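Local coordinates for membrane attack complex assembly inhibitor BGA71 (Borreliella bavariensis, PDB 6FMH), which probably blocks assembly of the complement membrane attack complex at the surface of the Lyme disease spirochaete, protecting it from host immune attack, at residues E33-G38 / Q60-I65; E84-K89 / D174-Y179; K97-Q102 / E182-L187; N163-S166 / Q170-V173. All blocks are in the same frame, centred on the assembly; numbering follows the deposited sequence.

Overall arrangement
The chain is all helical and belongs to the BbCRASP-1 family. Contact 1 closes first along the chain and joins helix 12-36 to helix 55-68. Contacts 2 and 3 follow with alternating segments: helices 73-88 and 90-123 each meet helix 173-183 or the turn after it. Contact 4 is nested inside both loops and lies between helices 127-163 and 173-183. Contacts 1 and 3 have centres about 19 Å apart, yet touch through Ile61 on Ile100 and Ile65 on Phe99. Contacts 2 and 4, centres about 10 Å apart, meet where Val173 packs on Thr85 and Leu86. The C-terminal part is thus tied to the helical bundle at several points.

Contact 1: E33-G38 / Q60-I65; sequences EIDAQG and QIKRTI
Asp35 and Lys62 reach toward each other from opposite directions and meet at their charged ends. They join the C-terminal end of helix 12-36 to helix 55-68. Just before Asp35, Ile34 packs on Ile39 and Tyr71 instead, so this end of the helix also has an apolar hold. Asp35 follows and carries the whole contact. Its OD2 takes a hydrogen bond from Lys62 NZ at 2.7 Å, as part of a salt bridge. The ammonium comes from above the carboxylate plane, 39° out of it. The Lys62 chain runs extended beyond CG (chi2 171°, chi3 179°), and this carries NZ across the gap. That gap is wide: the CA atoms of Asp35 and Lys62 are 9.9 Å apart. Beyond Asp35 the helix gives way to a turn. Gly38 has positive phi, and its N bonds back to Asp35 O at 3.2 Å. Two residues outside the segments join in: Glu58 forms a second salt bridge with Lys62 NZ, and Tyr66 OH is hydrogen-bonded to Asp35 OD1. Each carboxylate oxygen of Asp35 therefore has its own partner, which should limit rotation of the group. The ammonium is paired with two acids, Asp35 and Glu58, which probably favours its charged form. The two helices are joined here by charge, with little buried surface.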
loop_
_atom_site.group_PDB
_atom_site.type_symbol
_atom_site.label_atom_id
_atom_site.label_comp_id
_atom_site.label_asym_id
_atom_site.label_seq_id
_atom_site.Cartn_x
_atom_site.Cartn_y
_atom_site.Cartn_z
ATOM N N GLU A 33 9.032 11.740 11.117
ATOM C CA GLU A 33 9.366 12.741 12.126
ATOM C C GLU A 33 10.630 12.368 12.830
ATOM O O GLU A 33 11.615 13.099 12.787
ATOM C CB GLU A 33 8.251 12.901 13.183
ATOM C CG GLU A 33 7.371 14.058 12.830
ATOM C CD GLU A 33 6.503 14.585 13.947
ATOM O OE1 GLU A 33 6.725 14.242 15.139
ATOM O OE2 GLU A 33 5.611 15.417 13.597
ATOM N N ILE A 34 10.558 11.276 13.559
ATOM C CA ILE A 34 11.680 10.752 14.310
ATOM C C ILE A 34 12.954 10.715 13.510
ATOM O O ILE A 34 13.993 11.187 13.973
ATOM C CB ILE A 34 11.344 9.342 14.750
ATOM C CG1 ILE A 34 10.454 9.396 15.967
ATOM C CG2 ILE A 34 12.599 8.525 15.022
ATOM C CD1 ILE A 34 10.128 8.008 16.481
ATOM N N ASP A 35 12.857 10.172 12.301
ATOM C CA ASP A 35 13.995 10.046 11.401
ATOM C C ASP A 35 14.518 11.379 10.862
ATOM O O ASP A 35 15.681 11.468 10.465
ATOM C CB ASP A 35 13.625 9.159 10.213
ATOM C CG ASP A 35 13.490 7.702 10.591
ATOM O OD1 ASP A 35 13.742 7.320 11.765
ATOM O OD2 ASP A 35 13.183 6.913 9.679
ATOM N N ALA A 36 13.671 12.395 10.824
ATOM C CA ALA A 36 14.079 13.707 10.311
ATOM C C ALA A 36 15.180 14.328 11.161
ATOM O O ALA A 36 15.965 15.137 10.682
ATOM C CB ALA A 36 12.879 14.643 10.206
ATOM N N GLN A 37 15.256 13.884 12.402
ATOM C CA GLN A 37 16.219 14.372 13.366
ATOM C C GLN A 37 17.595 13.655 13.340
ATOM O O GLN A 37 18.332 13.664 14.335
ATOM C CB GLN A 37 15.557 14.256 14.778
ATOM C CG GLN A 37 14.293 15.157 14.934
ATOM C CD GLN A 37 14.707 16.578 15.094
ATOM O OE1 GLN A 37 14.504 17.481 14.236
ATOM N NE2 GLN A 37 15.325 16.800 16.207
ATOM N N GLY A 38 17.929 12.993 12.235
ATOM C CA GLY A 38 19.290 12.442 12.034
ATOM C C GLY A 38 19.654 11.122 12.712
ATOM O O GLY A 38 20.744 10.613 12.515
ATOM N N GLN A 60 9.401 -0.766 6.400
ATOM C CA GLN A 60 8.610 -1.839 6.968
ATOM C C GLN A 60 9.198 -2.202 8.305
ATOM O O GLN A 60 8.483 -2.252 9.322
ATOM C CB GLN A 60 8.607 -3.062 6.058
ATOM C CG GLN A 60 7.782 -2.908 4.807
ATOM C CD GLN A 60 6.450 -2.233 5.045
ATOM O OE1 GLN A 60 6.294 -1.009 4.855
ATOM N NE2 GLN A 60 5.480 -3.009 5.487
ATOM N N ILE A 61 10.512 -2.400 8.307
ATOM C CA ILE A 61 11.184 -2.710 9.542
ATOM C C ILE A 61 10.849 -1.695 10.638
ATOM O O ILE A 61 10.454 -2.079 11.739
ATOM C CB ILE A 61 12.706 -2.845 9.333
ATOM C CG1 ILE A 61 13.009 -4.106 8.539
ATOM C CG2 ILE A 61 13.428 -2.964 10.650
ATOM C CD1 ILE A 61 14.347 -4.114 7.813
ATOM N N LYS A 62 10.996 -0.420 10.325
ATOM C CA LYS A 62 10.690 0.677 11.257
ATOM C C LYS A 62 9.226 0.754 11.713
ATOM O O LYS A 62 8.960 1.117 12.861
ATOM C CB LYS A 62 11.052 2.022 10.640
ATOM C CG LYS A 62 12.543 2.265 10.541
ATOM C CD LYS A 62 12.781 3.513 9.722
ATOM C CE LYS A 62 14.237 3.836 9.585
ATOM N NZ LYS A 62 14.437 4.809 8.464
ATOM N N ARG A 63 8.296 0.453 10.811
ATOM C CA ARG A 63 6.884 0.433 11.196
ATOM C C ARG A 63 6.693 -0.450 12.416
ATOM O O ARG A 63 6.069 -0.060 13.402
ATOM C CB ARG A 63 5.999 -0.049 10.047
ATOM C CG ARG A 63 5.918 0.902 8.859
ATOM C CD ARG A 63 5.460 0.306 7.479
ATOM N NE ARG A 63 4.024 0.112 7.553
ATOM C CZ ARG A 63 3.256 -0.575 6.684
ATOM N NH1 ARG A 63 3.741 -1.072 5.583
ATOM N NH2 ARG A 63 1.960 -0.684 6.919
ATOM N N THR A 64 7.264 -1.651 12.370
ATOM C CA THR A 64 7.102 -2.597 13.504
ATOM C C THR A 64 7.870 -2.184 14.725
ATOM O O THR A 64 7.341 -2.076 15.788
ATOM C CB THR A 64 7.473 -4.055 13.121
ATOM O OG1 THR A 64 6.401 -4.645 12.362
ATOM C CG2 THR A 64 7.622 -4.897 14.358
ATOM N N ILE A 65 9.115 -1.812 14.510
ATOM C CA ILE A 65 10.016 -1.455 15.624
ATOM C C ILE A 65 9.555 -0.217 16.343
ATOM O O ILE A 65 9.342 -0.241 17.539
ATOM C CB ILE A 65 11.469 -1.208 15.127
ATOM C CG1 ILE A 65 12.050 -2.442 14.439
ATOM C CG2 ILE A 65 12.376 -0.761 16.275
ATOM C CD1 ILE A 65 12.769 -3.374 15.343
#

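Contact 2: E84-K89 / D174-Y179; sequences ETLYNK and DALATY
Leu86 and Leu176 meet through their methyl groups, with Leu86 CD2 and Leu176 CD2 3.7 Å apart. The two side chains meet at a slant, so that each CD2 lies against the branch point of the other residue. Leu86 CD2 also sits over the backbone of helix 173-183 and comes to 4.1 Å from Ala177 CB. Ala177 is the residue nearest Leu86 by CA atoms, at 6.9 Å, and offers only a methyl here. Thr85 adds its methyl at the margin, with CG2 4.2 Å from Leu176 CD2. The threonine turns CG2 to the leucine, while its OG1 is hydrogen-bonded to Glu81 O within its own helix. Leu176 has CG anti to the backbone N (chi1 179°), and this swings its branch out to meet Leu86. The helix axes approach to 10.2 Å and cross at -110°, so the interface is a short crossing and not a long groove. In the next shell, Val173 and Met180 of the same C-terminal helix also touch Leu86. Ser96 and His92 of helix 90-123 pack on Leu86 and Ala177, respectively, and Ile169 touches Leu176. No hydrogen bond links the two segments. The contact is held by burial of aliphatic groups, and Thr85 keeps its hydroxyl satisfied without interrupting that apolar surface.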
loop_
_atom_site.group_PDB
_atom_site.type_symbol
_atom_site.label_atom_id
_atom_site.label_comp_id
_atom_site.label_asym_id
_atom_site.label_seq_id
_atom_site.Cartn_x
_atom_site.Cartn_y
_atom_site.Cartn_z
ATOM N N GLU A 84 23.924 -3.151 16.565
ATOM C CA GLU A 84 25.266 -2.808 16.075
ATOM C C GLU A 84 26.390 -3.511 16.819
ATOM O O GLU A 84 27.401 -3.858 16.244
ATOM C CB GLU A 84 25.475 -1.308 16.135
ATOM C CG GLU A 84 24.788 -0.598 14.993
ATOM C CD GLU A 84 24.899 0.917 15.068
ATOM O OE1 GLU A 84 25.543 1.431 15.994
ATOM O OE2 GLU A 84 24.383 1.590 14.165
ATOM N N THR A 85 26.211 -3.735 18.103
ATOM C CA THR A 85 27.103 -4.641 18.822
ATOM C C THR A 85 27.151 -6.012 18.116
ATOM O O THR A 85 28.226 -6.513 17.814
ATOM C CB THR A 85 26.600 -4.837 20.253
ATOM O OG1 THR A 85 26.322 -3.541 20.831
ATOM C CG2 THR A 85 27.580 -5.605 21.115
ATOM N N LEU A 86 25.982 -6.604 17.880
ATOM C CA LEU A 86 25.885 -7.956 17.329
ATOM C C LEU A 86 26.467 -7.988 15.930
ATOM O O LEU A 86 27.193 -8.928 15.586
ATOM C CB LEU A 86 24.426 -8.458 17.298
ATOM C CG LEU A 86 23.762 -8.754 18.635
ATOM C CD1 LEU A 86 22.280 -9.078 18.505
ATOM C CD2 LEU A 86 24.462 -9.880 19.358
ATOM N N TYR A 87 26.166 -6.948 15.153
ATOM C CA TYR A 87 26.659 -6.806 13.790
ATOM C C TYR A 87 28.177 -6.682 13.753
ATOM O O TYR A 87 28.840 -7.293 12.922
ATOM C CB TYR A 87 26.068 -5.549 13.136
ATOM C CG TYR A 87 26.377 -5.397 11.676
ATOM C CD1 TYR A 87 27.585 -4.832 11.247
ATOM C CD2 TYR A 87 25.482 -5.809 10.719
ATOM C CE1 TYR A 87 27.896 -4.706 9.900
ATOM C CE2 TYR A 87 25.776 -5.655 9.380
ATOM C CZ TYR A 87 26.994 -5.112 8.976
ATOM O OH TYR A 87 27.308 -4.969 7.632
ATOM N N ASN A 88 28.739 -5.895 14.656
ATOM C CA ASN A 88 30.180 -5.721 14.685
ATOM C C ASN A 88 30.975 -6.913 15.197
ATOM O O ASN A 88 32.209 -6.899 15.116
ATOM C CB ASN A 88 30.561 -4.484 15.471
ATOM C CG ASN A 88 30.120 -3.252 14.803
ATOM O OD1 ASN A 88 30.064 -3.204 13.572
ATOM N ND2 ASN A 88 29.786 -2.236 15.576
ATOM N N LYS A 89 30.300 -7.927 15.720
ATOM C CA LYS A 89 30.962 -9.183 16.021
ATOM C C LYS A 89 30.619 -10.194 14.960
ATOM O O LYS A 89 29.547 -10.778 14.979
ATOM C CB LYS A 89 30.557 -9.692 17.391
ATOM C CG LYS A 89 31.442 -9.132 18.499
ATOM C CD LYS A 89 32.698 -9.966 18.623
ATOM C CE LYS A 89 33.549 -9.540 19.808
ATOM N NZ LYS A 89 34.735 -10.432 19.918
ATOM N N ASP A 174 28.374 -12.299 23.656
ATOM C CA ASP A 174 27.961 -13.697 23.580
ATOM C C ASP A 174 26.683 -13.951 24.356
ATOM O O ASP A 174 25.777 -14.595 23.875
ATOM C CB ASP A 174 29.065 -14.598 24.109
ATOM C CG ASP A 174 30.303 -14.570 23.220
ATOM O OD1 ASP A 174 30.215 -14.303 22.020
ATOM O OD2 ASP A 174 31.387 -14.805 23.719
ATOM N N ALA A 175 26.593 -13.348 25.537
ATOM C CA ALA A 175 25.386 -13.443 26.336
ATOM C C ALA A 175 24.278 -12.804 25.547
ATOM O O ALA A 175 23.195 -13.372 25.436
ATOM C CB ALA A 175 25.560 -12.760 27.692
ATOM N N LEU A 176 24.565 -11.609 25.009
ATOM C CA LEU A 176 23.583 -10.847 24.244
ATOM C C LEU A 176 23.020 -11.698 23.112
ATOM O O LEU A 176 21.805 -11.846 22.985
ATOM C CB LEU A 176 24.208 -9.600 23.665
ATOM C CG LEU A 176 23.269 -8.734 22.815
ATOM C CD1 LEU A 176 22.127 -8.235 23.664
ATOM C CD2 LEU A 176 24.064 -7.571 22.231
ATOM N N ALA A 177 23.926 -12.327 22.359
ATOM C CA ALA A 177 23.561 -13.184 21.244
ATOM C C ALA A 177 22.641 -14.315 21.687
ATOM O O ALA A 177 21.679 -14.639 20.977
ATOM C CB ALA A 177 24.787 -13.772 20.616
ATOM N N THR A 178 22.907 -14.896 22.844
ATOM C CA THR A 178 22.095 -15.999 23.278
ATOM C C THR A 178 20.686 -15.527 23.606
ATOM O O THR A 178 19.706 -16.178 23.226
ATOM C CB THR A 178 22.707 -16.691 24.505
ATOM O OG1 THR A 178 24.026 -17.085 24.176
ATOM C CG2 THR A 178 21.935 -17.875 24.941
ATOM N N TYR A 179 20.608 -14.378 24.254
ATOM C CA TYR A 179 19.347 -13.822 24.629
ATOM C C TYR A 179 18.474 -13.548 23.384
ATOM O O TYR A 179 17.275 -13.855 23.372
ATOM C CB TYR A 179 19.588 -12.550 25.428
ATOM C CG TYR A 179 18.340 -11.847 25.888
ATOM C CD1 TYR A 179 17.610 -11.054 25.045
ATOM C CD2 TYR A 179 17.947 -11.911 27.212
ATOM C CE1 TYR A 179 16.480 -10.406 25.486
ATOM C CE2 TYR A 179 16.829 -11.237 27.683
ATOM C CZ TYR A 179 16.093 -10.498 26.819
ATOM O OH TYR A 179 14.952 -9.885 27.264
#

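Contact 3: K97-Q102 / E182-L187; sequences KEFIYQ and ENYKTL
Phe99 and Tyr184 form a T-shaped aromatic pair, with the edge of Phe99 directed at the face of Tyr184. The ring planes stand at 88° and the centroids are 5.3 Å apart. Phe99 CE1 does the touching. It lies over the centre of the tyrosine ring, 4.0 Å above its plane. The two side chains run side by side and point the same way. Phe99 has CG anti to the backbone N (chi1 173°), which carries its ring from the flank of helix 90-123 to Tyr184. The phenylalanine ring is also packed by Phe151, Val104, Ile65 and Leu83, and so belongs to the core shared by several helices. This places the contact in the all-helical fold of the BbCRASP-1 family, where the chain leaving helix 173-183 turns along helix 90-123. Helix 90-123 has a wider pi-type turn at 98-102.

Polar interactions play a smaller part. Tyr184 OH is hydrogen-bonded to Thr158 OG1 of helix 127-163, so the ring that receives Phe99 is also fixed at its far end. The end of Gln102 approaches Lys185, but its NE2 stays 4.3 Å from Lys185 O, with no hydrogen bond. Lys185 points away from helix 90-123, and its NZ makes a long salt bridge to Glu182 OE1 at 3.6 Å.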
loop_
_atom_site.group_PDB
_atom_site.type_symbol
_atom_site.label_atom_id
_atom_site.label_comp_id
_atom_site.label_asym_id
_atom_site.label_seq_id
_atom_site.Cartn_x
_atom_site.Cartn_y
_atom_site.Cartn_z
ATOM N N LYS A 97 21.013 -9.670 11.663
ATOM C CA LYS A 97 20.321 -9.752 10.361
ATOM C C LYS A 97 19.043 -10.557 10.444
ATOM O O LYS A 97 18.008 -10.139 9.932
ATOM C CB LYS A 97 21.233 -10.365 9.305
ATOM C CG LYS A 97 22.054 -9.348 8.605
ATOM C CD LYS A 97 22.944 -9.992 7.557
ATOM C CE LYS A 97 23.953 -9.008 7.030
ATOM N NZ LYS A 97 25.297 -9.595 6.863
ATOM N N GLU A 98 19.118 -11.721 11.065
ATOM C CA GLU A 98 17.918 -12.547 11.223
ATOM C C GLU A 98 16.817 -11.814 12.002
ATOM O O GLU A 98 15.672 -11.828 11.612
ATOM C CB GLU A 98 18.262 -13.915 11.861
ATOM C CG GLU A 98 18.628 -14.930 10.796
ATOM C CD GLU A 98 19.287 -16.184 11.329
ATOM O OE1 GLU A 98 18.815 -16.755 12.346
ATOM O OE2 GLU A 98 20.209 -16.656 10.643
ATOM N N PHE A 99 17.175 -11.198 13.130
ATOM C CA PHE A 99 16.210 -10.389 13.878
ATOM C C PHE A 99 15.488 -9.395 12.931
ATOM O O PHE A 99 14.286 -9.221 13.005
ATOM C CB PHE A 99 16.928 -9.659 15.021
ATOM C CG PHE A 99 16.072 -8.692 15.740
ATOM C CD1 PHE A 99 15.212 -9.124 16.730
ATOM C CD2 PHE A 99 16.085 -7.331 15.395
ATOM C CE1 PHE A 99 14.386 -8.208 17.399
ATOM C CE2 PHE A 99 15.251 -6.430 16.047
ATOM C CZ PHE A 99 14.403 -6.867 17.049
ATOM N N ILE A 100 16.258 -8.745 12.079
ATOM C CA ILE A 100 15.783 -7.681 11.210
ATOM C C ILE A 100 14.999 -8.233 10.032
ATOM O O ILE A 100 13.833 -7.925 9.850
ATOM C CB ILE A 100 16.986 -6.833 10.710
ATOM C CG1 ILE A 100 17.337 -5.747 11.722
ATOM C CG2 ILE A 100 16.744 -6.173 9.377
ATOM C CD1 ILE A 100 16.177 -4.962 12.264
ATOM N N TYR A 101 15.658 -9.067 9.233
ATOM C CA TYR A 101 15.056 -9.560 8.023
ATOM C C TYR A 101 14.084 -10.722 8.247
ATOM O O TYR A 101 13.142 -10.848 7.514
ATOM C CB TYR A 101 16.135 -9.926 6.999
ATOM C CG TYR A 101 17.002 -8.759 6.549
ATOM C CD1 TYR A 101 16.453 -7.639 5.939
ATOM C CD2 TYR A 101 18.383 -8.793 6.719
ATOM C CE1 TYR A 101 17.253 -6.584 5.531
ATOM C CE2 TYR A 101 19.195 -7.742 6.302
ATOM C CZ TYR A 101 18.629 -6.637 5.720
ATOM O OH TYR A 101 19.458 -5.598 5.329
ATOM N N GLN A 102 14.300 -11.552 9.252
ATOM C CA GLN A 102 13.487 -12.737 9.420
ATOM C C GLN A 102 12.366 -12.609 10.395
ATOM O O GLN A 102 11.305 -13.195 10.216
ATOM C CB GLN A 102 14.381 -13.892 9.840
ATOM C CG GLN A 102 13.807 -15.299 9.677
ATOM C CD GLN A 102 14.565 -16.279 10.572
ATOM O OE1 GLN A 102 15.792 -16.281 10.539
ATOM N NE2 GLN A 102 13.863 -17.072 11.398
ATOM N N GLU A 182 17.179 -16.770 21.963
ATOM C CA GLU A 182 16.177 -17.489 22.766
ATOM C C GLU A 182 14.812 -16.727 22.885
ATOM O O GLU A 182 13.768 -17.330 23.196
ATOM C CB GLU A 182 16.770 -17.955 24.134
ATOM C CG GLU A 182 18.043 -18.861 23.988
ATOM C CD GLU A 182 17.871 -20.100 23.059
ATOM O OE1 GLU A 182 16.942 -20.893 23.314
ATOM O OE2 GLU A 182 18.655 -20.305 22.070
ATOM N N ASN A 183 14.804 -15.419 22.606
ATOM C CA ASN A 183 13.584 -14.633 22.751
ATOM C C ASN A 183 12.992 -14.230 21.433
ATOM O O ASN A 183 11.941 -13.614 21.375
ATOM C CB ASN A 183 13.887 -13.423 23.606
ATOM C CG ASN A 183 14.253 -13.823 24.995
ATOM O OD1 ASN A 183 13.365 -14.190 25.816
ATOM N ND2 ASN A 183 15.518 -13.675 25.339
ATOM N N TYR A 184 13.710 -14.510 20.356
ATOM C CA TYR A 184 13.200 -14.210 19.039
ATOM C C TYR A 184 13.402 -15.374 18.100
ATOM O O TYR A 184 13.907 -15.199 17.011
ATOM C CB TYR A 184 13.846 -12.897 18.554
ATOM C CG TYR A 184 13.506 -11.732 19.497
ATOM C CD1 TYR A 184 12.298 -11.080 19.402
ATOM C CD2 TYR A 184 14.372 -11.338 20.467
ATOM C CE1 TYR A 184 11.986 -10.036 20.237
ATOM C CE2 TYR A 184 14.067 -10.312 21.334
ATOM C CZ TYR A 184 12.876 -9.653 21.219
ATOM O OH TYR A 184 12.590 -8.581 22.075
ATOM N N LYS A 185 13.070 -16.565 18.562
ATOM C CA LYS A 185 13.396 -17.825 17.886
ATOM C C LYS A 185 12.764 -17.904 16.536
ATOM O O LYS A 185 13.397 -18.232 15.526
ATOM C CB LYS A 185 12.835 -19.017 18.661
ATOM C CG LYS A 185 13.733 -19.550 19.766
ATOM C CD LYS A 185 13.365 -20.976 20.205
ATOM C CE LYS A 185 14.571 -21.838 20.623
ATOM N NZ LYS A 185 14.262 -22.767 21.768
ATOM N N THR A 186 11.492 -17.562 16.547
ATOM C CA THR A 186 10.630 -17.761 15.424
ATOM C C THR A 186 9.465 -16.718 15.457
ATOM O O THR A 186 8.945 -16.383 16.507
ATOM C CB THR A 186 10.144 -19.245 15.486
ATOM O OG1 THR A 186 9.727 -19.670 14.202
ATOM C CG2 THR A 186 9.012 -19.450 16.443
ATOM N N LEU A 187 9.080 -16.238 14.294
ATOM C CA LEU A 187 7.806 -15.532 14.095
ATOM C C LEU A 187 6.604 -16.196 14.825
ATOM O O LEU A 187 5.867 -15.537 15.567
ATOM C CB LEU A 187 7.496 -15.472 12.593
ATOM C CG LEU A 187 6.166 -14.934 12.123
ATOM C CD1 LEU A 187 6.140 -13.435 12.328
ATOM C CD2 LEU A 187 5.965 -15.256 10.653
#

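Contact 4: N163-S166 / Q170-V173; sequences NKDS and QTNV
Asp165 turns its carboxylate onto the backbone of Gln170 and Thr171, and both of its oxygens are used. OD1 takes two bonds: Gln170 N donates at 2.7 Å and Thr171 N donates at 3.0 Å. The first amide meets OD1 almost head-on. The second comes from above the carboxylate plane, 38° out of it. Both bonds are bent at the hydrogen. OD2 accepts from Thr171 OG1 at 2.9 Å, again from above the plane. Asp165 has CG anti to the backbone N (chi1 -165°), which sends the carboxylate across the turn. Thr171 crosses it at a slant and presents its hydroxyl, while Gln170 lies with CB near OD1. Asp165 ends helix 127-163 in a Schellman motif, with positive phi and two bonds back into the last turn. Asn172 is the N-cap of helix 173-183, and its OD1 makes weak hydrogen bonds to Asp174 N and Ala175 N. The contact therefore spans the surface loop between helices 127-163 and 173-183. The side chain of Gln170 also touches Tyr162 in the helix that has just ended. One acidic side chain satisfies two backbone N-H groups and a hydroxyl, which should hold its carboxylate in place and fix the path of the loop. Three donors on one carboxylate would probably favour its charged form.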
loop_
_atom_site.group_PDB
_atom_site.type_symbol
_atom_site.label_atom_id
_atom_site.label_comp_id
_atom_site.label_asym_id
_atom_site.label_seq_id
_atom_site.Cartn_x
_atom_site.Cartn_y
_atom_site.Cartn_z
ATOM N N ASN A 163 19.207 -2.426 29.584
ATOM C CA ASN A 163 19.615 -1.335 30.438
ATOM C C ASN A 163 19.976 -1.764 31.850
ATOM O O ASN A 163 20.851 -1.124 32.489
ATOM C CB ASN A 163 18.536 -0.281 30.508
ATOM C CG ASN A 163 18.422 0.477 29.235
ATOM O OD1 ASN A 163 19.406 0.694 28.550
ATOM N ND2 ASN A 163 17.219 0.873 28.883
ATOM N N LYS A 164 19.367 -2.842 32.334
ATOM C CA LYS A 164 19.747 -3.397 33.615
ATOM C C LYS A 164 20.918 -4.389 33.493
ATOM O O LYS A 164 21.412 -4.900 34.500
ATOM C CB LYS A 164 18.569 -4.032 34.345
ATOM C CG LYS A 164 17.412 -3.063 34.573
ATOM C CD LYS A 164 16.145 -3.758 35.112
ATOM C CE LYS A 164 14.962 -2.806 35.075
ATOM N NZ LYS A 164 13.777 -3.231 35.856
ATOM N N ASP A 165 21.440 -4.610 32.296
ATOM C CA ASP A 165 22.522 -5.628 32.078
ATOM C C ASP A 165 22.166 -7.009 32.639
ATOM O O ASP A 165 23.052 -7.726 33.100
ATOM C CB ASP A 165 23.877 -5.181 32.676
ATOM C CG ASP A 165 25.063 -6.005 32.160
ATOM O OD1 ASP A 165 25.051 -6.517 31.036
ATOM O OD2 ASP A 165 26.055 -6.138 32.903
ATOM N N SER A 166 20.884 -7.346 32.585
ATOM C CA SER A 166 20.396 -8.630 33.052
ATOM C C SER A 166 21.058 -9.756 32.292
ATOM O O SER A 166 20.926 -9.838 31.090
ATOM C CB SER A 166 18.889 -8.747 32.822
ATOM O OG SER A 166 18.200 -7.930 33.733
ATOM N N GLN A 170 24.455 -6.526 28.366
ATOM C CA GLN A 170 25.121 -5.313 27.903
ATOM C C GLN A 170 26.619 -5.434 27.948
ATOM O O GLN A 170 27.333 -4.733 27.251
ATOM C CB GLN A 170 24.709 -4.119 28.780
ATOM C CG GLN A 170 25.191 -2.776 28.280
ATOM C CD GLN A 170 24.607 -1.658 29.090
ATOM O OE1 GLN A 170 23.753 -1.862 29.965
ATOM N NE2 GLN A 170 25.020 -0.444 28.779
ATOM N N THR A 171 27.086 -6.280 28.839
ATOM C CA THR A 171 28.504 -6.464 29.071
ATOM C C THR A 171 29.087 -7.530 28.174
ATOM O O THR A 171 30.281 -7.520 27.894
ATOM C CB THR A 171 28.674 -6.876 30.518
ATOM O OG1 THR A 171 28.505 -5.698 31.332
ATOM C CG2 THR A 171 30.044 -7.542 30.783
ATOM N N ASN A 172 28.250 -8.460 27.734
ATOM C CA ASN A 172 28.743 -9.663 27.094
ATOM C C ASN A 172 27.999 -9.931 25.832
ATOM O O ASN A 172 26.819 -10.309 25.864
ATOM C CB ASN A 172 28.574 -10.820 28.081
ATOM C CG ASN A 172 29.347 -12.060 27.680
ATOM O OD1 ASN A 172 29.692 -12.248 26.516
ATOM N ND2 ASN A 172 29.627 -12.907 28.652
ATOM N N VAL A 173 28.654 -9.672 24.711
ATOM C CA VAL A 173 28.044 -9.910 23.404
ATOM C C VAL A 173 27.578 -11.330 23.221
ATOM O O VAL A 173 26.497 -11.534 22.697
ATOM C CB VAL A 173 28.912 -9.689 22.163
ATOM C CG1 VAL A 173 27.980 -9.196 21.062
ATOM C CG2 VAL A 173 30.034 -8.717 22.370
#